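Local coordinates for 3-dehydroshikimate dehydratase (Pseudomonas putida, PDB 5HMQ), which converts 3-dehydroshikimate to protocatechuate with loss of water, using a divalent metal ion, in the catabolism of quinate and shikimate, at residues Y135-W140 with Q148-L153; A106-D111 with G141-T146; Q63-F68 with V98-N103; S168-S173 with E206-F211. All coordinates share one frame; numbering follows the deposited sequence.

Contact 1. Residues Y135-W140 with Q148-L153. With MG (magnesium ion), chain K.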
loop_
_atom_site.group_PDB
_atom_site.type_symbol
_atom_site.label_atom_id
_atom_site.label_comp_id
_atom_site.label_asym_id
_atom_site.label_seq_id
_atom_site.Cartn_x
_atom_site.Cartn_y
_atom_site.Cartn_z
ATOM N N TYR C 135 26.584 18.832 11.508
ATOM C CA TYR C 135 25.584 19.457 12.365
ATOM C C TYR C 135 24.366 19.839 11.529
ATOM O O TYR C 135 24.486 20.596 10.560
ATOM C CB TYR C 135 26.179 20.682 13.061
ATOM C CG TYR C 135 25.321 21.285 14.152
ATOM C CD1 TYR C 135 24.636 20.481 15.056
ATOM C CD2 TYR C 135 25.222 22.663 14.294
ATOM C CE1 TYR C 135 23.860 21.038 16.062
ATOM C CE2 TYR C 135 24.450 23.227 15.293
ATOM C CZ TYR C 135 23.773 22.411 16.175
ATOM O OH TYR C 135 23.007 22.978 17.170
ATOM N N GLU C 136 23.201 19.312 11.905
ATOM C CA GLU C 136 21.949 19.546 11.194
ATOM C C GLU C 136 20.957 20.235 12.119
ATOM O O GLU C 136 20.788 19.824 13.271
ATOM C CB GLU C 136 21.343 18.233 10.687
ATOM C CG GLU C 136 19.974 18.394 10.032
ATOM C CD GLU C 136 19.204 17.090 9.953
ATOM O OE1 GLU C 136 18.783 16.708 8.840
ATOM O OE2 GLU C 136 19.037 16.439 11.005
ATOM N N ALA C 137 20.302 21.277 11.615
ATOM C CA ALA C 137 19.248 21.960 12.353
ATOM C C ALA C 137 17.914 21.274 12.089
ATOM O O ALA C 137 17.494 21.142 10.934
ATOM C CB ALA C 137 19.166 23.433 11.958
ATOM N N LEU C 138 17.261 20.823 13.153
ATOM C CA LEU C 138 15.870 20.414 13.053
ATOM C C LEU C 138 14.987 21.653 13.036
ATOM O O LEU C 138 15.234 22.613 13.770
ATOM C CB LEU C 138 15.487 19.503 14.219
ATOM C CG LEU C 138 16.305 18.219 14.354
ATOM C CD1 LEU C 138 15.882 17.442 15.593
ATOM C CD2 LEU C 138 16.177 17.357 13.109
ATOM N N ALA C 139 13.958 21.635 12.186
ATOM C CA ALA C 139 13.058 22.781 12.083
ATOM C C ALA C 139 12.371 23.105 13.404
ATOM O O ALA C 139 11.882 24.225 13.574
ATOM C CB ALA C 139 12.010 22.534 10.998
ATOM N N TRP C 140 12.327 22.156 14.340
ATOM C CA TRP C 140 11.745 22.371 15.658
ATOM C C TRP C 140 12.800 22.400 16.761
ATOM O O TRP C 140 12.482 22.132 17.924
ATOM C CB TRP C 140 10.699 21.294 15.953
ATOM C CG TRP C 140 11.218 19.904 15.768
ATOM C CD1 TRP C 140 11.786 19.108 16.718
ATOM C CD2 TRP C 140 11.220 19.144 14.553
ATOM N NE1 TRP C 140 12.141 17.899 16.171
ATOM C CE2 TRP C 140 11.808 17.898 14.841
ATOM C CE3 TRP C 140 10.782 19.400 13.248
ATOM C CZ2 TRP C 140 11.963 16.902 13.875
ATOM C CZ3 TRP C 140 10.940 18.415 12.290
ATOM C CH2 TRP C 140 11.525 17.179 12.609
ATOM N N GLN C 148 21.268 28.808 8.723
ATOM C CA GLN C 148 22.069 29.996 9.006
ATOM C C GLN C 148 22.668 29.940 10.406
ATOM O O GLN C 148 23.849 30.254 10.595
ATOM C CB GLN C 148 21.220 31.256 8.840
ATOM C CG GLN C 148 20.722 31.503 7.425
ATOM C CD GLN C 148 19.383 30.841 7.157
ATOM O OE1 GLN C 148 19.036 29.838 7.782
ATOM N NE2 GLN C 148 18.620 31.403 6.228
ATOM N N GLN C 149 21.869 29.540 11.400
ATOM C CA GLN C 149 22.389 29.393 12.757
ATOM C C GLN C 149 23.426 28.280 12.833
ATOM O O GLN C 149 24.413 28.394 13.569
ATOM C CB GLN C 149 21.249 29.126 13.737
ATOM C CG GLN C 149 20.278 30.280 13.897
ATOM C CD GLN C 149 18.999 29.863 14.597
ATOM O OE1 GLN C 149 18.191 29.117 14.045
ATOM N NE2 GLN C 149 18.809 30.347 15.820
ATOM N N VAL C 150 23.210 27.191 12.093
ATOM C CA VAL C 150 24.179 26.098 12.071
ATOM C C VAL C 150 25.524 26.597 11.565
ATOM O O VAL C 150 26.566 26.368 12.189
ATOM C CB VAL C 150 23.654 24.931 11.215
ATOM C CG1 VAL C 150 24.795 23.993 10.837
ATOM C CG2 VAL C 150 22.581 24.178 11.964
ATOM N N TRP C 151 25.520 27.290 10.424
ATOM C CA TRP C 151 26.769 27.796 9.869
ATOM C C TRP C 151 27.408 28.824 10.795
ATOM O O TRP C 151 28.637 28.877 10.917
ATOM C CB TRP C 151 26.530 28.395 8.482
ATOM C CG TRP C 151 27.710 29.155 7.952
ATOM C CD1 TRP C 151 27.721 30.444 7.505
ATOM C CD2 TRP C 151 29.055 28.672 7.818
ATOM N NE1 TRP C 151 28.987 30.794 7.102
ATOM C CE2 TRP C 151 29.824 29.725 7.284
ATOM C CE3 TRP C 151 29.683 27.453 8.100
ATOM C CZ2 TRP C 151 31.188 29.598 7.026
ATOM C CZ3 TRP C 151 31.037 27.327 7.842
ATOM C CH2 TRP C 151 31.774 28.393 7.309
ATOM N N ASN C 152 26.591 29.641 11.463
ATOM C CA ASN C 152 27.125 30.599 12.428
ATOM C C ASN C 152 27.937 29.891 13.505
ATOM O O ASN C 152 29.053 30.307 13.834
ATOM C CB ASN C 152 25.986 31.396 13.066
ATOM C CG ASN C 152 26.485 32.498 13.988
ATOM O OD1 ASN C 152 27.685 32.764 14.067
ATOM N ND2 ASN C 152 25.569 33.113 14.723
ATOM N N LEU C 153 27.391 28.807 14.064
ATOM C CA LEU C 153 28.090 28.091 15.126
ATOM C C LEU C 153 29.263 27.289 14.574
ATOM O O LEU C 153 30.334 27.247 15.189
ATOM C CB LEU C 153 27.116 27.180 15.871
ATOM C CG LEU C 153 25.941 27.877 16.562
ATOM C CD1 LEU C 153 24.982 26.863 17.169
ATOM C CD2 LEU C 153 26.441 28.848 17.619
HETATM MG MG MG K . 17.571 15.247 8.042
HETATM O O HOH W 1 18.554 13.965 9.269
HETATM O O HOH W 2 16.177 15.346 9.444
#

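Contact 2. Residues A106-D111 with G141-T146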
loop_
_atom_site.group_PDB
_atom_site.type_symbol
_atom_site.label_atom_id
_atom_site.label_comp_id
_atom_site.label_asym_id
_atom_site.label_seq_id
_atom_site.Cartn_x
_atom_site.Cartn_y
_atom_site.Cartn_z
ATOM N N ALA C 106 13.638 20.938 26.215
ATOM C CA ALA C 106 13.126 22.238 26.636
ATOM C C ALA C 106 14.089 22.942 27.582
ATOM O O ALA C 106 14.165 24.175 27.583
ATOM C CB ALA C 106 11.755 22.077 27.292
ATOM N N ASP C 107 14.830 22.181 28.387
ATOM C CA ASP C 107 15.777 22.720 29.352
ATOM C C ASP C 107 17.191 22.842 28.788
ATOM O O ASP C 107 18.154 22.901 29.563
ATOM C CB ASP C 107 15.784 21.854 30.614
ATOM C CG ASP C 107 16.104 20.402 30.321
ATOM O OD1 ASP C 107 16.006 19.997 29.142
ATOM O OD2 ASP C 107 16.446 19.663 31.270
ATOM N N ALA C 108 17.332 22.897 27.466
ATOM C CA ALA C 108 18.639 22.986 26.829
ATOM C C ALA C 108 19.168 24.412 26.895
ATOM O O ALA C 108 18.407 25.379 26.795
ATOM C CB ALA C 108 18.559 22.522 25.374
ATOM N N LEU C 109 20.481 24.543 27.061
ATOM C CA LEU C 109 21.084 25.862 27.183
ATOM C C LEU C 109 21.202 26.483 25.798
ATOM O O LEU C 109 21.503 25.794 24.819
ATOM C CB LEU C 109 22.478 25.770 27.814
ATOM C CG LEU C 109 22.655 25.037 29.146
ATOM C CD1 LEU C 109 24.125 25.012 29.585
ATOM C CD2 LEU C 109 21.747 25.537 30.238
ATOM N N GLY C 110 20.973 27.793 25.716
ATOM C CA GLY C 110 21.026 28.465 24.430
ATOM C C GLY C 110 22.092 29.525 24.231
ATOM O O GLY C 110 22.090 30.205 23.200
ATOM N N ASP C 111 22.995 29.698 25.196
ATOM C CA ASP C 111 24.048 30.701 25.054
ATOM C C ASP C 111 24.910 30.398 23.836
ATOM O O ASP C 111 25.428 29.287 23.690
ATOM C CB ASP C 111 24.920 30.767 26.308
ATOM C CG ASP C 111 25.971 31.858 26.227
ATOM O OD1 ASP C 111 25.606 33.010 25.905
ATOM O OD2 ASP C 111 27.158 31.565 26.477
ATOM N N GLY C 141 14.047 22.712 16.415
ATOM C CA GLY C 141 15.083 22.814 17.427
ATOM C C GLY C 141 14.781 23.897 18.446
ATOM O O GLY C 141 14.203 24.939 18.132
ATOM N N ARG C 142 15.188 23.638 19.692
ATOM C CA ARG C 142 14.906 24.577 20.775
ATOM C C ARG C 142 15.628 25.907 20.582
ATOM O O ARG C 142 15.035 26.973 20.779
ATOM C CB ARG C 142 15.277 23.953 22.119
ATOM C CG ARG C 142 15.033 24.889 23.275
ATOM C CD ARG C 142 13.568 25.004 23.630
ATOM N NE ARG C 142 13.397 25.775 24.857
ATOM C CZ ARG C 142 13.514 27.099 24.923
ATOM N NH1 ARG C 142 13.803 27.803 23.834
ATOM N NH2 ARG C 142 13.344 27.724 26.081
ATOM N N HIS C 143 16.903 25.868 20.208
ATOM C CA HIS C 143 17.685 27.079 19.992
ATOM C C HIS C 143 18.228 27.216 18.580
ATOM O O HIS C 143 18.462 28.340 18.132
ATOM C CB HIS C 143 18.862 27.150 20.979
ATOM C CG HIS C 143 18.454 27.122 22.419
ATOM N ND1 HIS C 143 17.715 28.129 23.002
ATOM C CD2 HIS C 143 18.681 26.209 23.394
ATOM C CE1 HIS C 143 17.507 27.839 24.274
ATOM N NE2 HIS C 143 18.083 26.679 24.537
ATOM N N VAL C 144 18.437 26.110 17.870
ATOM C CA VAL C 144 18.989 26.120 16.519
ATOM C C VAL C 144 17.998 25.405 15.612
ATOM O O VAL C 144 17.798 24.190 15.737
ATOM C CB VAL C 144 20.368 25.450 16.461
ATOM C CG1 VAL C 144 20.889 25.427 15.033
ATOM C CG2 VAL C 144 21.344 26.164 17.383
ATOM N N ASN C 145 17.385 26.149 14.686
ATOM C CA ASN C 145 16.408 25.544 13.792
ATOM C C ASN C 145 16.541 26.008 12.345
ATOM O O ASN C 145 15.629 25.755 11.547
ATOM C CB ASN C 145 14.984 25.817 14.299
ATOM C CG ASN C 145 14.548 27.253 14.074
ATOM O OD1 ASN C 145 15.340 28.186 14.219
ATOM N ND2 ASN C 145 13.281 27.437 13.727
ATOM N N THR C 146 17.641 26.660 11.975
ATOM C CA THR C 146 17.873 27.085 10.600
ATOM C C THR C 146 19.312 26.759 10.228
ATOM O O THR C 146 20.178 26.615 11.094
ATOM C CB THR C 146 17.623 28.587 10.401
ATOM O OG1 THR C 146 18.521 29.336 11.227
ATOM C CG2 THR C 146 16.188 28.951 10.761
#

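Contact 3. Residues Q63-F68 with V98-N103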
loop_
_atom_site.group_PDB
_atom_site.type_symbol
_atom_site.label_atom_id
_atom_site.label_comp_id
_atom_site.label_asym_id
_atom_site.label_seq_id
_atom_site.Cartn_x
_atom_site.Cartn_y
_atom_site.Cartn_z
ATOM N N GLN C 63 23.616 7.984 11.505
ATOM C CA GLN C 63 22.684 8.959 12.070
ATOM C C GLN C 63 21.524 8.264 12.786
ATOM O O GLN C 63 21.212 7.111 12.488
ATOM C CB GLN C 63 22.155 9.884 10.966
ATOM C CG GLN C 63 21.331 9.184 9.894
ATOM C CD GLN C 63 19.933 9.760 9.756
ATOM O OE1 GLN C 63 19.288 10.095 10.748
ATOM N NE2 GLN C 63 19.462 9.884 8.520
ATOM N N PRO C 64 20.884 8.960 13.743
ATOM C CA PRO C 64 21.210 10.307 14.216
ATOM C C PRO C 64 21.847 10.332 15.603
ATOM O O PRO C 64 21.839 9.325 16.311
ATOM C CB PRO C 64 19.844 10.982 14.246
ATOM C CG PRO C 64 18.921 9.866 14.686
ATOM C CD PRO C 64 19.542 8.555 14.203
ATOM N N PHE C 65 22.395 11.486 15.976
ATOM C CA PHE C 65 22.924 11.733 17.315
ATOM C C PHE C 65 22.209 12.959 17.868
ATOM O O PHE C 65 22.434 14.079 17.398
ATOM C CB PHE C 65 24.438 11.929 17.281
ATOM C CG PHE C 65 25.083 11.908 18.639
ATOM C CD1 PHE C 65 25.102 13.045 19.430
ATOM C CD2 PHE C 65 25.651 10.746 19.132
ATOM C CE1 PHE C 65 25.693 13.029 20.681
ATOM C CE2 PHE C 65 26.239 10.722 20.383
ATOM C CZ PHE C 65 26.260 11.865 21.158
ATOM N N ARG C 66 21.352 12.747 18.864
ATOM C CA ARG C 66 20.407 13.761 19.305
ATOM C C ARG C 66 20.905 14.469 20.559
ATOM O O ARG C 66 21.663 13.908 21.354
ATOM C CB ARG C 66 19.042 13.131 19.591
ATOM C CG ARG C 66 18.446 12.373 18.418
ATOM C CD ARG C 66 17.168 11.646 18.818
ATOM N NE ARG C 66 16.658 10.809 17.736
ATOM C CZ ARG C 66 15.858 11.236 16.765
ATOM N NH1 ARG C 66 15.472 12.503 16.730
ATOM N NH2 ARG C 66 15.453 10.394 15.825
ATOM N N ASP C 67 20.454 15.714 20.721
ATOM C CA ASP C 67 20.606 16.496 21.946
ATOM C C ASP C 67 21.996 16.418 22.565
ATOM O O ASP C 67 22.178 15.776 23.605
ATOM C CB ASP C 67 19.566 16.048 22.977
ATOM C CG ASP C 67 18.166 15.987 22.398
ATOM O OD1 ASP C 67 17.831 16.849 21.558
ATOM O OD2 ASP C 67 17.404 15.074 22.780
ATOM N N PHE C 68 22.981 17.074 21.950
ATOM C CA PHE C 68 24.319 17.172 22.525
ATOM C C PHE C 68 24.596 18.584 23.027
ATOM O O PHE C 68 24.766 18.787 24.231
ATOM C CB PHE C 68 25.389 16.743 21.522
ATOM C CG PHE C 68 26.787 16.878 22.053
ATOM C CD1 PHE C 68 27.345 15.884 22.841
ATOM C CD2 PHE C 68 27.537 18.016 21.788
ATOM C CE1 PHE C 68 28.628 16.015 23.340
ATOM C CE2 PHE C 68 28.817 18.153 22.285
ATOM C CZ PHE C 68 29.364 17.151 23.061
ATOM N N VAL C 98 29.095 11.339 11.187
ATOM C CA VAL C 98 27.900 11.158 12.000
ATOM C C VAL C 98 27.107 12.458 11.989
ATOM O O VAL C 98 27.681 13.549 12.066
ATOM C CB VAL C 98 28.244 10.731 13.445
ATOM C CG1 VAL C 98 29.234 11.696 14.076
ATOM C CG2 VAL C 98 26.980 10.607 14.295
ATOM N N LEU C 99 25.787 12.338 11.868
ATOM C CA LEU C 99 24.899 13.492 11.873
ATOM C C LEU C 99 24.484 13.810 13.303
ATOM O O LEU C 99 23.995 12.937 14.026
ATOM C CB LEU C 99 23.666 13.231 11.002
ATOM C CG LEU C 99 22.644 14.353 10.769
ATOM C CD1 LEU C 99 21.951 14.151 9.432
ATOM C CD2 LEU C 99 21.604 14.436 11.882
ATOM N N VAL C 100 24.686 15.058 13.704
ATOM C CA VAL C 100 24.233 15.564 14.992
ATOM C C VAL C 100 23.114 16.555 14.709
ATOM O O VAL C 100 23.343 17.599 14.086
ATOM C CB VAL C 100 25.372 16.221 15.785
ATOM C CG1 VAL C 100 24.827 16.929 17.019
ATOM C CG2 VAL C 100 26.417 15.186 16.176
ATOM N N CYS C 101 21.901 16.228 15.144
ATOM C CA CYS C 101 20.766 17.115 14.941
ATOM C C CYS C 101 20.578 18.003 16.164
ATOM O O CYS C 101 20.824 17.592 17.302
ATOM C CB CYS C 101 19.488 16.323 14.646
ATOM S SG CYS C 101 19.163 14.932 15.748
ATOM N N SER C 102 20.145 19.235 15.913
ATOM C CA SER C 102 20.125 20.253 16.954
ATOM C C SER C 102 19.241 19.831 18.122
ATOM O O SER C 102 18.281 19.072 17.968
ATOM C CB SER C 102 19.646 21.587 16.376
ATOM O OG SER C 102 18.381 21.454 15.750
ATOM N N ASN C 103 19.588 20.335 19.305
ATOM C CA ASN C 103 18.922 19.934 20.538
ATOM C C ASN C 103 17.449 20.325 20.513
ATOM O O ASN C 103 17.080 21.401 20.038
ATOM C CB ASN C 103 19.616 20.585 21.737
ATOM C CG ASN C 103 19.449 19.788 23.015
ATOM O OD1 ASN C 103 18.358 19.304 23.319
ATOM N ND2 ASN C 103 20.527 19.661 23.778
HETATM O O HOH W 3 22.080 18.343 19.758
#

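Contact 4. Residues S168-S173 with E206-F211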
loop_
_atom_site.group_PDB
_atom_site.type_symbol
_atom_site.label_atom_id
_atom_site.label_comp_id
_atom_site.label_asym_id
_atom_site.label_seq_id
_atom_site.Cartn_x
_atom_site.Cartn_y
_atom_site.Cartn_z
ATOM N N SER C 168 16.741 19.582 2.994
ATOM C CA SER C 168 15.844 20.454 2.240
ATOM C C SER C 168 14.506 20.644 2.944
ATOM O O SER C 168 13.916 21.728 2.858
ATOM C CB SER C 168 15.628 19.904 0.830
ATOM O OG SER C 168 14.998 18.636 0.863
ATOM N N PHE C 169 14.011 19.627 3.650
ATOM C CA PHE C 169 12.727 19.792 4.324
ATOM C C PHE C 169 12.836 20.773 5.483
ATOM O O PHE C 169 11.995 21.666 5.631
ATOM C CB PHE C 169 12.182 18.452 4.822
ATOM C CG PHE C 169 10.847 18.578 5.506
ATOM C CD1 PHE C 169 10.764 18.921 6.848
ATOM C CD2 PHE C 169 9.673 18.394 4.796
ATOM C CE1 PHE C 169 9.541 19.071 7.464
ATOM C CE2 PHE C 169 8.445 18.533 5.413
ATOM C CZ PHE C 169 8.380 18.868 6.749
ATOM N N HIS C 170 13.857 20.613 6.330
ATOM C CA HIS C 170 13.982 21.475 7.503
ATOM C C HIS C 170 14.124 22.938 7.110
ATOM O O HIS C 170 13.682 23.825 7.849
ATOM C CB HIS C 170 15.171 21.034 8.359
ATOM C CG HIS C 170 14.963 19.728 9.060
ATOM N ND1 HIS C 170 13.900 19.499 9.910
ATOM C CD2 HIS C 170 15.681 18.581 9.042
ATOM C CE1 HIS C 170 13.975 18.268 10.382
ATOM N NE2 HIS C 170 15.046 17.689 9.871
ATOM N N THR C 171 14.731 23.211 5.955
ATOM C CA THR C 171 14.874 24.587 5.497
ATOM C C THR C 171 13.596 25.093 4.834
ATOM O O THR C 171 13.107 26.178 5.163
ATOM C CB THR C 171 16.059 24.699 4.536
ATOM O OG1 THR C 171 17.273 24.414 5.242
ATOM C CG2 THR C 171 16.136 26.101 3.943
ATOM N N LEU C 172 13.045 24.325 3.895
ATOM C CA LEU C 172 11.908 24.801 3.115
ATOM C C LEU C 172 10.579 24.710 3.861
ATOM O O LEU C 172 9.646 25.444 3.516
ATOM C CB LEU C 172 11.818 24.035 1.793
ATOM C CG LEU C 172 13.003 24.230 0.842
ATOM C CD1 LEU C 172 12.754 23.538 -0.490
ATOM C CD2 LEU C 172 13.281 25.712 0.633
ATOM N N SER C 173 10.468 23.843 4.874
ATOM C CA SER C 173 9.228 23.783 5.645
ATOM C C SER C 173 9.007 25.055 6.451
ATOM O O SER C 173 7.860 25.426 6.719
ATOM C CB SER C 173 9.233 22.572 6.577
ATOM O OG SER C 173 10.263 22.677 7.546
ATOM N N GLU C 206 5.172 16.980 12.967
ATOM C CA GLU C 206 4.287 15.983 12.372
ATOM C C GLU C 206 4.334 16.045 10.851
ATOM O O GLU C 206 4.217 15.011 10.183
ATOM C CB GLU C 206 2.858 16.191 12.873
ATOM C CG GLU C 206 2.721 16.305 14.386
ATOM C CD GLU C 206 2.844 14.971 15.097
ATOM O OE1 GLU C 206 2.686 13.920 14.436
ATOM O OE2 GLU C 206 3.095 14.973 16.321
ATOM N N TRP C 207 4.504 17.247 10.295
ATOM C CA TRP C 207 4.692 17.407 8.856
ATOM C C TRP C 207 5.902 16.619 8.368
ATOM O O TRP C 207 5.838 15.944 7.332
ATOM C CB TRP C 207 4.835 18.898 8.540
ATOM C CG TRP C 207 4.894 19.282 7.090
ATOM C CD1 TRP C 207 4.717 18.471 6.008
ATOM C CD2 TRP C 207 5.131 20.596 6.573
ATOM N NE1 TRP C 207 4.842 19.199 4.847
ATOM C CE2 TRP C 207 5.097 20.506 5.169
ATOM C CE3 TRP C 207 5.375 21.840 7.163
ATOM C CZ2 TRP C 207 5.294 21.613 4.345
ATOM C CZ3 TRP C 207 5.572 22.937 6.345
ATOM C CH2 TRP C 207 5.532 22.816 4.952
ATOM N N SER C 208 7.012 16.682 9.106
ATOM C CA SER C 208 8.207 15.941 8.716
ATOM C C SER C 208 8.039 14.446 8.940
ATOM O O SER C 208 8.557 13.641 8.159
ATOM C CB SER C 208 9.419 16.446 9.501
ATOM O OG SER C 208 10.574 15.683 9.205
ATOM N N ARG C 209 7.308 14.064 9.987
ATOM C CA ARG C 209 7.198 12.657 10.355
ATOM C C ARG C 209 6.476 11.846 9.285
ATOM O O ARG C 209 6.885 10.722 8.973
ATOM C CB ARG C 209 6.465 12.529 11.694
ATOM C CG ARG C 209 6.116 11.099 12.080
ATOM C CD ARG C 209 5.544 10.992 13.492
ATOM N NE ARG C 209 6.531 11.212 14.548
ATOM C CZ ARG C 209 6.402 12.121 15.510
ATOM N NH1 ARG C 209 5.326 12.895 15.551
ATOM N NH2 ARG C 209 7.345 12.251 16.432
ATOM N N HIS C 210 5.417 12.403 8.694
ATOM C CA HIS C 210 4.513 11.610 7.877
ATOM C C HIS C 210 4.492 11.957 6.394
ATOM O O HIS C 210 4.055 11.120 5.599
ATOM C CB HIS C 210 3.075 11.730 8.407
ATOM C CG HIS C 210 2.902 11.258 9.817
ATOM N ND1 HIS C 210 2.997 9.931 10.176
ATOM C CD2 HIS C 210 2.616 11.936 10.954
ATOM C CE1 HIS C 210 2.788 9.812 11.475
ATOM N NE2 HIS C 210 2.555 11.014 11.971
ATOM N N PHE C 211 4.930 13.149 5.988
ATOM C CA PHE C 211 4.677 13.600 4.621
ATOM C C PHE C 211 5.920 13.841 3.775
ATOM O O PHE C 211 5.796 14.387 2.672
ATOM C CB PHE C 211 3.798 14.850 4.638
ATOM C CG PHE C 211 2.431 14.599 5.192
ATOM C CD1 PHE C 211 1.432 14.097 4.379
ATOM C CD2 PHE C 211 2.150 14.833 6.525
ATOM C CE1 PHE C 211 0.171 13.844 4.879
ATOM C CE2 PHE C 211 0.889 14.586 7.030
ATOM C CZ PHE C 211 -0.102 14.090 6.204
#

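Contact 1. Residues Y135-W140 with Q148-L153
The end of strand 132-136 and the loop that follows it pack against helix 147-157, and the backbones come closest at A137 and V150, whose CA atoms are 6.4 Å apart. V150 is at the centre of the contact, with Y135. V150 CG1, anti to the backbone N (chi1 163°), reaches the Y135 carbonyl, with Y135 O 3.4 Å from V150 CG1. V150 CG1 also lies 3.7 Å from Y135 CD2. V150 CG2 packs on A137, the next residue facing the helix, with A137 CB to V150 CG2 at 3.5 Å. One turn on, L153 CD1 touches Y135 CE2 at 4.1 Å. Both aliphatic side chains meet the ring obliquely. Y135 and A137 point toward the helix, while E136 between them points away. The alternation of the barrel strand thus carries on into the first loop residue. The strand belongs to a beta-alpha-beta unit of the TIM barrel, formed by strand 132-136, helix 147-157 and strand 162-167. The outer side of the strand is apolar and buried against the helix. The inner side holds the catalytic metal. E136 extends from the strand end, with CG anti to the backbone N, and E136 OE1 binds the magnesium ion at 2.1 Å. D167, Q193, E241 and two waters complete the site. At the far end of the Y135 ring, the hydroxyl is hydrogen-bonded to E69.

Contact 2. Residues A106-D111 with G141-T146
H143 leaves the backbone with CB directed toward loop 106-111 and CG anti to its own carbonyl carbon (chi1 -58°). G110 CA sits over the middle of one ring face, 3.3 Å from the H143 ring centroid and 6° off the normal, a close CH-pi contact. CG and ND1 both face this CA. CD2 also approaches the L109 carbonyl, with H143 CD2 to L109 O at 3.2 Å. CE1 lies near G110 CA and A108 O, and against one face of the R142 guanidinium. At the tip, H143 NE2 donates to A108 O over 2.6 Å. The bond is nearly straight, at 168°, and the acceptor lies in the ring plane, although the nitrogen stands above the carbonyl plane. The other ring face is covered by R142 CG, which sandwiches the imidazole against G110. R142 bends at chi2, and R142 NE to A106 O is a longer, bent hydrogen bond of 3.3 Å. NE lies in the carbonyl plane, on a lone pair, but the oxygen is tilted out of the guanidinium plane. The contact is partly solvent-exposed and joins successive beta-alpha loops of the TIM barrel, those before helices 112-128 and 147-157.

Contact 3. Residues Q63-F68 with V98-N103
Backbone hydrogen bonds join strands 58-66 and 97-101 as parallel neighbours. F65 N donates to L99 O at 2.9 Å, and C101 N donates to F65 O at 3.2 Å. The first meets its carbonyl almost end-on, and the second comes from above the carbonyl plane. The same F65 O receives a CA-H contact from V100 CA at 3.4 Å. At the strand ends, one water bridges the gap, accepting from F68 N and donating to C101 O.

Apolar contacts lie on both faces. F65 and V100 run side by side on the face they share toward helix 76-93, F65 CB to V100 CG2 being 4.0 Å, and the F65 ring has R82 as a cation-pi partner. C101 SG, on the face with R66, packs near R66 CG and on P64, with P64 CB to C101 SG at 4.3 Å.

Q63 NE2 is hydrogen-bonded to E32 and metal-binding E241, and probably helps to position that ligand. At the loop end D67 OD1 and N103 OD1 are 3.1 Å apart, two acceptors without a bond between them. Their probable repulsion is offset by nearby donors: V104 N to D67 OD1, Q105 NE2 to D67 OD2 and Q105 N to N103 OD1.

Contact 4. Residues S168-S173 with E206-F211
The W207 indole presents one face to helix 168-172, and two groups lie on it. F169 CZ is over the five-membered ring, 3.5 Å from W207 CG. S173 CB is over the six-membered ring, 4.1 Å from the centroid of that W207 ring, in a CH-pi contact. At the indole edge, in its plane, is F211 CB. The F169 ring points its own edge at W207, with planes at 79° and centroids 4.8 Å apart, an edge-to-face (T-shaped) pair. S173 CB also lies against one face of F169, filling the corner between the rings. S208 adds a close contact, S208 CB being 3.3 Å from F169 CE1. F169 and W207 both have CG anti to the backbone N, sending each ring across the gap.

The short helical segments, both of the TIM barrel, are 11.0 Å apart at closest approach, with N-to-C directions at 143°. The contact joins the helix just after metal ligand D167 to the helix that faces the second subunit. H170 CE1 lies near S208 OG, beside the metal site. E206 forms a salt bridge with R597 of the second subunit, and H210 and F211 meet its Y516 edge-to-face.

S173 OG donates to F169 O over 2.8 Å. That carbonyl also accepts from S173 N, so the two bonds tie S173 back to F169, one turn earlier. The S208 hydroxyl is bonded to R212. Cohesion across the gap thus comes from a ring edge and CH groups over the indole, these two hydroxyls being bonded within or beside their own segments.

All four contacts lie in the TIM-barrel domain, with its eight parallel strands. Along the chain contact 3 comes first, and the segments of contacts 1 and 2 alternate before contact 4. Contacts 1 and 3 share the sheet through neighbouring strands 132-136 and 97-101, and their centres are about 11 Å apart. The centres of contacts 1 and 2 are about 10 Å apart, with contact 2 in the loops that leave these same strands. Contact 4 centres about 15 Å from the centre of contact 1, which it touches where H170 packs on L138 and W140. Contacts 3 and 4 do not touch, but both reach the second subunit. The group thus runs from the metal site to the dimer interface.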